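PDB 6HOX: binding domain (Hc) of Paraclostridial Mosquitocidal Protein 1 from Paraclostridium bifermentans, which targets host nerve cells as the receptor-binding part of a botulinum-like neurotoxin whose heavy chain delivers the light chain into the cytosol. Local coordinates for residues Ile304-Lys310 with Glu440-Glu446; Glu255-Tyr259 with Lys327-Asp333. All blocks are in the same frame, centred on the assembly; numbering follows the deposited sequence.

Both contacts belong to the C-terminal receptor-binding subdomain, a beta-trefoil, and their centres lie 22 Å apart; the nearest atoms come to about 6 Å without touching. Along the chain the segments alternate: 255-259, 304-310, 327-333, 440-446. Contact 1 brings the end of the chain, just past strand 435-438, onto the loop that follows strand 302-305. Contact 2 joins two loops, one leading to strand 263-267 and the other to strand 333-339. Strand 263-267 pairs with both 435-438 and 316-320, which links the two regions through neighbouring antiparallel strands. Contact 2 thus ties the start of the subdomain to its middle, and contact 1 ties its middle to the end of the chain; neither uses a regular helix.

Contact 1 (Ile304-Lys310 with Glu440-Glu446); sequences IPYLYHK and EDEGWKE
Glu446, the last residue, holds its side-chain carboxylate against the backbone of Leu307, Tyr308 and His309. Its CG sits in the crowded position between backbone N and carbonyl carbon (chi1 48°), and the chain then runs out extended to the loop. OE1 gives its syn lone pair to Leu307 N, 2.8 Å away in a nearly straight bond (173°), and on its anti side takes Trp444 NE1. OE2 receives Tyr308 N at 3.0 Å from above the carboxylate plane and His309 N at 3.2 Å almost end-on; the edge of the Tyr306 ring also meets it. With two protein N-H groups on each oxygen, the carboxylate can hardly rotate.

Tyr308 lies between Glu440, whose CG crosses one face, and the Glu446 carboxylate, offset toward the rim of the other. Its hydroxyl donates to Trp444 O at 2.7 Å and accepts from Asp441 N at 3.0 Å, spanning the type I turn Asp441-Trp444. The Trp444 indole turns the edge of its five-membered ring to the Tyr308 face in an offset edge-to-face pair, planes 61° apart, while Leu307 CD1 sits over its six-membered ring, 3.6 Å from the centroid. Pro305 O lies at the indole edge, buried and without a polar partner. At the exposed margin, Lys310 NZ makes a salt bridge to Glu440 OE2 at 2.9 Å.

Arg99 makes a cation-pi contact with Trp444, while Asn164 and Arg220 hold the Asp441 carboxylate; all three come from the lectin-like N-terminal subdomain. The C-terminal tail closes onto the beta-trefoil where the two halves of the receptor-binding domain meet.

Contact 2 (Glu255-Tyr259 with Lys327-Asp333); sequences EPLEY and KYVRKND
Tyr259 and Val329 meet ring to methyl: CG2 stands over the centre of one ring face, 3.7 Å from the centroid and only 4° off the normal, a CH-pi contact almost straight down onto the ring. At the far edge of the same ring, near its plane, lies Asp333 OD2, 2.6 Å from Tyr259 OH. The second ring, Tyr328, has Lys327 CG over one face and Leu257 O near the plane at its edge. Pro256 lies alongside, pointing the same way, with CB 3.5 Å from Tyr328 CD1.

Between the rings the backbones form a single antiparallel bridge, Glu258 with Tyr328, a non-hydrogen-bonded pair flanked by two bonds. Val329 N reaches Leu257 O at 2.9 Å, and Tyr259 N reaches Lys327 O at 2.8 Å. Val329 has CG1 anti to its backbone N (chi1 -174°), which leaves CG2 turned to the tyrosine; its CB rests 3.9 Å from Leu257 CD2. Strand 369-373 adds Leu372 against both Leu257 and Val329, and Ile319 touches Leu257 and Tyr259. On the outer side, Lys327 NZ and Glu258 OE2 make a weak salt bridge, 3.1 Å long.

Asp333 OD2 accepts twice, from opposite faces of its carboxylate plane: from Tyr259 OH, and from Arg330 N at 2.9 Å. The second bond spans the type II turn Arg330-Asp333, so one oxygen ties that turn to the tyrosine. Asn321 also bonds Tyr259 OH. Chemically, an apolar core of valine, leucine and ring face is bordered on one side by the tyrosine-aspartate bond and on another by the weak lysine-glutamate bridge; the aspartate, if charged, probably strengthens the hydroxyl's donation, and the bond at the hydroxyl end probably limits how far the ring can move off Val329.

Contact 1 (Ile304-Lys310 with Glu440-Glu446)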
loop_
_atom_site.group_PDB
_atom_site.type_symbol
_atom_site.label_atom_id
_atom_site.label_comp_id
_atom_site.label_asym_id
_atom_site.label_seq_id
_atom_site.Cartn_x
_atom_site.Cartn_y
_atom_site.Cartn_z
ATOM N N ILE A 304 15.555 -2.078 -8.139
ATOM C CA ILE A 304 14.336 -1.357 -7.845
ATOM C C ILE A 304 13.876 -0.652 -9.120
ATOM O O ILE A 304 14.689 -0.039 -9.813
ATOM C CB ILE A 304 14.569 -0.381 -6.676
ATOM C CG1 ILE A 304 15.089 -1.140 -5.451
ATOM C CG2 ILE A 304 13.314 0.443 -6.376
ATOM C CD1 ILE A 304 14.825 -0.465 -4.138
ATOM N N PRO A 305 12.567 -0.716 -9.469
ATOM C CA PRO A 305 12.054 -0.005 -10.637
ATOM C C PRO A 305 11.974 1.489 -10.341
ATOM O O PRO A 305 11.618 1.888 -9.224
ATOM C CB PRO A 305 10.644 -0.573 -10.828
ATOM C CG PRO A 305 10.232 -0.916 -9.407
ATOM C CD PRO A 305 11.503 -1.446 -8.765
ATOM N N TYR A 306 12.302 2.294 -11.344
ATOM C CA TYR A 306 12.017 3.704 -11.304
ATOM C C TYR A 306 10.502 3.901 -11.427
ATOM O O TYR A 306 9.865 3.246 -12.248
ATOM C CB TYR A 306 12.720 4.442 -12.450
ATOM C CG TYR A 306 14.178 4.729 -12.222
ATOM C CD1 TYR A 306 14.577 5.857 -11.533
ATOM C CD2 TYR A 306 15.158 3.874 -12.709
ATOM C CE1 TYR A 306 15.918 6.120 -11.310
ATOM C CE2 TYR A 306 16.503 4.129 -12.510
ATOM C CZ TYR A 306 16.884 5.256 -11.805
ATOM O OH TYR A 306 18.206 5.506 -11.576
ATOM N N LEU A 307 9.949 4.827 -10.635
ATOM C CA LEU A 307 8.537 5.219 -10.741
ATOM C C LEU A 307 8.399 6.657 -11.243
ATOM O O LEU A 307 7.384 6.981 -11.855
ATOM C CB LEU A 307 7.850 5.112 -9.374
ATOM C CG LEU A 307 7.919 3.755 -8.676
ATOM C CD1 LEU A 307 7.189 3.817 -7.355
ATOM C CD2 LEU A 307 7.356 2.653 -9.542
ATOM N N TYR A 308 9.364 7.526 -10.911
ATOM C CA TYR A 308 9.254 8.967 -11.192
ATOM C C TYR A 308 10.008 9.341 -12.490
ATOM O O TYR A 308 9.603 10.280 -13.191
ATOM C CB TYR A 308 9.798 9.810 -10.034
ATOM C CG TYR A 308 9.346 9.495 -8.620
ATOM C CD1 TYR A 308 8.115 8.925 -8.321
ATOM C CD2 TYR A 308 10.161 9.837 -7.550
ATOM C CE1 TYR A 308 7.733 8.662 -7.007
ATOM C CE2 TYR A 308 9.790 9.599 -6.237
ATOM C CZ TYR A 308 8.564 9.023 -5.957
ATOM O OH TYR A 308 8.225 8.803 -4.653
ATOM N N HIS A 309 11.129 8.655 -12.769
ATOM C CA HIS A 309 11.997 8.857 -13.966
ATOM C C HIS A 309 12.397 10.331 -14.115
ATOM O O HIS A 309 12.274 10.913 -15.195
ATOM C CB HIS A 309 11.314 8.345 -15.241
ATOM C CG HIS A 309 10.817 6.941 -15.135
ATOM N ND1 HIS A 309 11.640 5.856 -15.307
ATOM C CD2 HIS A 309 9.593 6.450 -14.825
ATOM C CE1 HIS A 309 10.939 4.753 -15.150
ATOM N NE2 HIS A 309 9.679 5.091 -14.842
ATOM N N LYS A 310 12.879 10.931 -13.024
ATOM C CA LYS A 310 13.250 12.345 -13.025
ATOM C C LYS A 310 14.400 12.561 -14.015
ATOM O O LYS A 310 15.259 11.706 -14.186
ATOM C CB LYS A 310 13.574 12.797 -11.601
ATOM C CG LYS A 310 12.380 12.713 -10.661
ATOM C CD LYS A 310 12.468 13.605 -9.447
ATOM C CE LYS A 310 11.143 14.248 -9.097
ATOM N NZ LYS A 310 11.267 15.107 -7.894
ATOM N N GLU A 440 4.546 11.231 -6.234
ATOM C CA GLU A 440 5.795 11.334 -5.489
ATOM C C GLU A 440 5.487 11.359 -3.986
ATOM O O GLU A 440 4.549 12.007 -3.548
ATOM C CB GLU A 440 6.547 12.586 -5.947
ATOM C CG GLU A 440 7.922 12.741 -5.329
ATOM C CD GLU A 440 8.943 13.485 -6.184
ATOM O OE1 GLU A 440 8.564 13.968 -7.288
ATOM O OE2 GLU A 440 10.122 13.572 -5.747
ATOM N N ASP A 441 6.290 10.638 -3.205
ATOM C CA ASP A 441 6.160 10.564 -1.756
ATOM C C ASP A 441 7.567 10.512 -1.152
ATOM O O ASP A 441 8.471 9.877 -1.670
ATOM C CB ASP A 441 5.335 9.336 -1.322
ATOM C CG ASP A 441 5.166 9.198 0.184
ATOM O OD1 ASP A 441 4.342 9.934 0.741
ATOM O OD2 ASP A 441 5.872 8.372 0.792
ATOM N N GLU A 442 7.727 11.169 -0.015
ATOM C CA GLU A 442 8.994 11.243 0.706
ATOM C C GLU A 442 9.533 9.840 1.010
ATOM O O GLU A 442 10.742 9.637 1.137
ATOM C CB GLU A 442 8.751 12.053 1.984
ATOM C CG GLU A 442 9.994 12.265 2.813
ATOM C CD GLU A 442 9.749 12.979 4.130
ATOM O OE1 GLU A 442 8.650 13.560 4.311
ATOM O OE2 GLU A 442 10.650 12.931 4.975
ATOM N N GLY A 443 8.642 8.853 1.151
ATOM C CA GLY A 443 9.045 7.486 1.512
ATOM C C GLY A 443 9.523 6.641 0.338
ATOM O O GLY A 443 9.796 5.464 0.494
ATOM N N TRP A 444 9.584 7.221 -0.852
ATOM C CA TRP A 444 10.159 6.565 -2.017
ATOM C C TRP A 444 11.069 7.556 -2.750
ATOM O O TRP A 444 10.584 8.475 -3.413
ATOM C CB TRP A 444 9.054 6.026 -2.925
ATOM C CG TRP A 444 9.593 5.320 -4.126
ATOM C CD1 TRP A 444 10.268 5.881 -5.171
ATOM C CD2 TRP A 444 9.500 3.915 -4.410
ATOM N NE1 TRP A 444 10.622 4.919 -6.070
ATOM C CE2 TRP A 444 10.155 3.702 -5.640
ATOM C CE3 TRP A 444 8.942 2.819 -3.749
ATOM C CZ2 TRP A 444 10.228 2.448 -6.238
ATOM C CZ3 TRP A 444 9.019 1.571 -4.334
ATOM C CH2 TRP A 444 9.646 1.390 -5.569
ATOM N N LYS A 445 12.377 7.368 -2.569
ATOM C CA LYS A 445 13.411 8.232 -3.108
ATOM C C LYS A 445 14.128 7.478 -4.220
ATOM O O LYS A 445 14.399 6.274 -4.087
ATOM C CB LYS A 445 14.457 8.594 -2.050
ATOM C CG LYS A 445 13.919 9.290 -0.811
ATOM C CD LYS A 445 13.508 10.727 -1.047
ATOM C CE LYS A 445 13.565 11.560 0.220
ATOM N NZ LYS A 445 13.666 13.008 -0.085
ATOM N N GLU A 446 14.447 8.192 -5.296
ATOM C CA GLU A 446 15.214 7.604 -6.391
ATOM C C GLU A 446 15.971 8.708 -7.135
ATOM O O GLU A 446 15.947 9.877 -6.752
ATOM C CB GLU A 446 14.279 6.830 -7.328
ATOM C CG GLU A 446 13.033 7.599 -7.723
ATOM C CD GLU A 446 12.233 6.969 -8.847
ATOM O OE1 GLU A 446 11.649 5.884 -8.634
ATOM O OE2 GLU A 446 12.197 7.562 -9.944
ATOM O OXT GLU A 446 16.621 8.432 -8.131
HETATM O O HOH W 1 13.691 9.412 -10.801
#

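Contact 2 (Glu255-Tyr259 with Lys327-Asp333)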
loop_
_atom_site.group_PDB
_atom_site.type_symbol
_atom_site.label_atom_id
_atom_site.label_comp_id
_atom_site.label_asym_id
_atom_site.label_seq_id
_atom_site.Cartn_x
_atom_site.Cartn_y
_atom_site.Cartn_z
ATOM N N GLU A 255 -3.544 4.611 -1.071
ATOM C CA GLU A 255 -4.309 5.799 -0.682
ATOM C C GLU A 255 -5.389 6.079 -1.723
ATOM O O GLU A 255 -5.349 5.555 -2.829
ATOM C CB GLU A 255 -3.356 6.969 -0.451
ATOM C CG GLU A 255 -2.287 6.602 0.566
ATOM C CD GLU A 255 -1.646 7.776 1.278
ATOM O OE1 GLU A 255 -1.586 8.869 0.691
ATOM O OE2 GLU A 255 -1.192 7.580 2.414
ATOM N N PRO A 256 -6.461 6.812 -1.362
ATOM C CA PRO A 256 -7.561 7.043 -2.297
ATOM C C PRO A 256 -7.073 7.704 -3.596
ATOM O O PRO A 256 -6.250 8.611 -3.559
ATOM C CB PRO A 256 -8.514 7.938 -1.503
ATOM C CG PRO A 256 -8.212 7.593 -0.058
ATOM C CD PRO A 256 -6.712 7.388 -0.030
ATOM N N LEU A 257 -7.562 7.201 -4.738
ATOM C CA LEU A 257 -7.224 7.739 -6.042
ATOM C C LEU A 257 -7.957 9.081 -6.190
ATOM O O LEU A 257 -9.109 9.193 -5.802
ATOM C CB LEU A 257 -7.643 6.730 -7.112
ATOM C CG LEU A 257 -7.203 7.049 -8.544
ATOM C CD1 LEU A 257 -5.686 6.990 -8.677
ATOM C CD2 LEU A 257 -7.852 6.090 -9.532
ATOM N N GLU A 258 -7.297 10.103 -6.729
ATOM C CA GLU A 258 -7.922 11.444 -6.785
ATOM C C GLU A 258 -7.997 11.988 -8.209
ATOM O O GLU A 258 -7.165 11.673 -9.046
ATOM C CB GLU A 258 -7.144 12.468 -5.962
ATOM C CG GLU A 258 -7.033 12.117 -4.486
ATOM C CD GLU A 258 -6.255 13.152 -3.687
ATOM O OE1 GLU A 258 -6.205 14.337 -4.127
ATOM O OE2 GLU A 258 -5.707 12.777 -2.627
ATOM N N TYR A 259 -8.964 12.890 -8.406
ATOM C CA TYR A 259 -9.086 13.701 -9.592
ATOM C C TYR A 259 -8.159 14.910 -9.486
ATOM O O TYR A 259 -7.869 15.388 -8.398
ATOM C CB TYR A 259 -10.522 14.198 -9.780
ATOM C CG TYR A 259 -11.510 13.133 -10.165
ATOM C CD1 TYR A 259 -11.413 12.518 -11.398
ATOM C CD2 TYR A 259 -12.544 12.749 -9.317
ATOM C CE1 TYR A 259 -12.306 11.537 -11.788
ATOM C CE2 TYR A 259 -13.441 11.755 -9.691
ATOM C CZ TYR A 259 -13.321 11.154 -10.935
ATOM O OH TYR A 259 -14.211 10.215 -11.371
ATOM N N LYS A 327 -13.179 14.868 -4.538
ATOM C CA LYS A 327 -11.881 14.734 -5.145
ATOM C C LYS A 327 -11.568 13.268 -5.476
ATOM O O LYS A 327 -10.562 12.997 -6.135
ATOM C CB LYS A 327 -10.799 15.317 -4.230
ATOM C CG LYS A 327 -10.378 14.459 -3.053
ATOM C CD LYS A 327 -9.161 15.014 -2.357
ATOM C CE LYS A 327 -8.614 14.084 -1.292
ATOM N NZ LYS A 327 -7.317 14.584 -0.769
ATOM N N TYR A 328 -12.422 12.335 -5.049
ATOM C CA TYR A 328 -12.074 10.917 -5.096
ATOM C C TYR A 328 -12.625 10.267 -6.352
ATOM O O TYR A 328 -13.736 10.561 -6.734
ATOM C CB TYR A 328 -12.609 10.184 -3.874
ATOM C CG TYR A 328 -12.028 10.714 -2.597
ATOM C CD1 TYR A 328 -10.686 10.553 -2.318
ATOM C CD2 TYR A 328 -12.803 11.416 -1.697
ATOM C CE1 TYR A 328 -10.137 11.025 -1.142
ATOM C CE2 TYR A 328 -12.270 11.909 -0.523
ATOM C CZ TYR A 328 -10.933 11.709 -0.244
ATOM O OH TYR A 328 -10.379 12.190 0.909
ATOM N N VAL A 329 -11.828 9.356 -6.927
ATOM C CA VAL A 329 -12.229 8.553 -8.057
ATOM C C VAL A 329 -12.879 7.294 -7.510
ATOM O O VAL A 329 -12.312 6.628 -6.668
ATOM C CB VAL A 329 -11.050 8.201 -8.979
ATOM C CG1 VAL A 329 -11.527 7.484 -10.238
ATOM C CG2 VAL A 329 -10.240 9.431 -9.325
ATOM N N ARG A 330 -14.086 7.001 -8.003
ATOM C CA ARG A 330 -14.805 5.810 -7.628
ATOM C C ARG A 330 -14.959 4.881 -8.830
ATOM O O ARG A 330 -15.009 5.306 -9.993
ATOM C CB ARG A 330 -16.164 6.177 -7.026
ATOM C CG ARG A 330 -16.045 6.884 -5.680
ATOM C CD ARG A 330 -17.384 7.348 -5.157
ATOM N NE ARG A 330 -17.257 8.035 -3.872
ATOM C CZ ARG A 330 -16.814 9.275 -3.696
ATOM N NH1 ARG A 330 -16.540 10.060 -4.726
ATOM N NH2 ARG A 330 -16.616 9.719 -2.468
ATOM N N LYS A 331 -15.010 3.595 -8.494
ATOM C CA LYS A 331 -15.281 2.494 -9.377
ATOM C C LYS A 331 -16.471 2.835 -10.282
ATOM O O LYS A 331 -17.510 3.198 -9.782
ATOM C CB LYS A 331 -15.593 1.287 -8.481
ATOM C CG LYS A 331 -15.819 -0.021 -9.198
ATOM C CD LYS A 331 -16.497 -1.072 -8.345
ATOM C CE LYS A 331 -15.782 -1.381 -7.056
ATOM N NZ LYS A 331 -16.366 -2.583 -6.414
ATOM N N ASN A 332 -16.252 2.756 -11.600
ATOM C CA ASN A 332 -17.213 2.968 -12.680
ATOM C C ASN A 332 -17.394 4.442 -13.057
ATOM O O ASN A 332 -18.259 4.750 -13.878
ATOM C CB ASN A 332 -18.580 2.338 -12.422
ATOM C CG ASN A 332 -18.510 0.842 -12.212
ATOM O OD1 ASN A 332 -19.295 0.300 -11.438
ATOM N ND2 ASN A 332 -17.581 0.174 -12.884
ATOM N N ASP A 333 -16.547 5.336 -12.550
ATOM C CA ASP A 333 -16.602 6.746 -12.957
ATOM C C ASP A 333 -16.117 6.872 -14.401
ATOM O O ASP A 333 -15.168 6.202 -14.783
ATOM C CB ASP A 333 -15.723 7.640 -12.084
ATOM C CG ASP A 333 -16.316 7.969 -10.723
ATOM O OD1 ASP A 333 -17.487 7.591 -10.478
ATOM O OD2 ASP A 333 -15.597 8.623 -9.926
#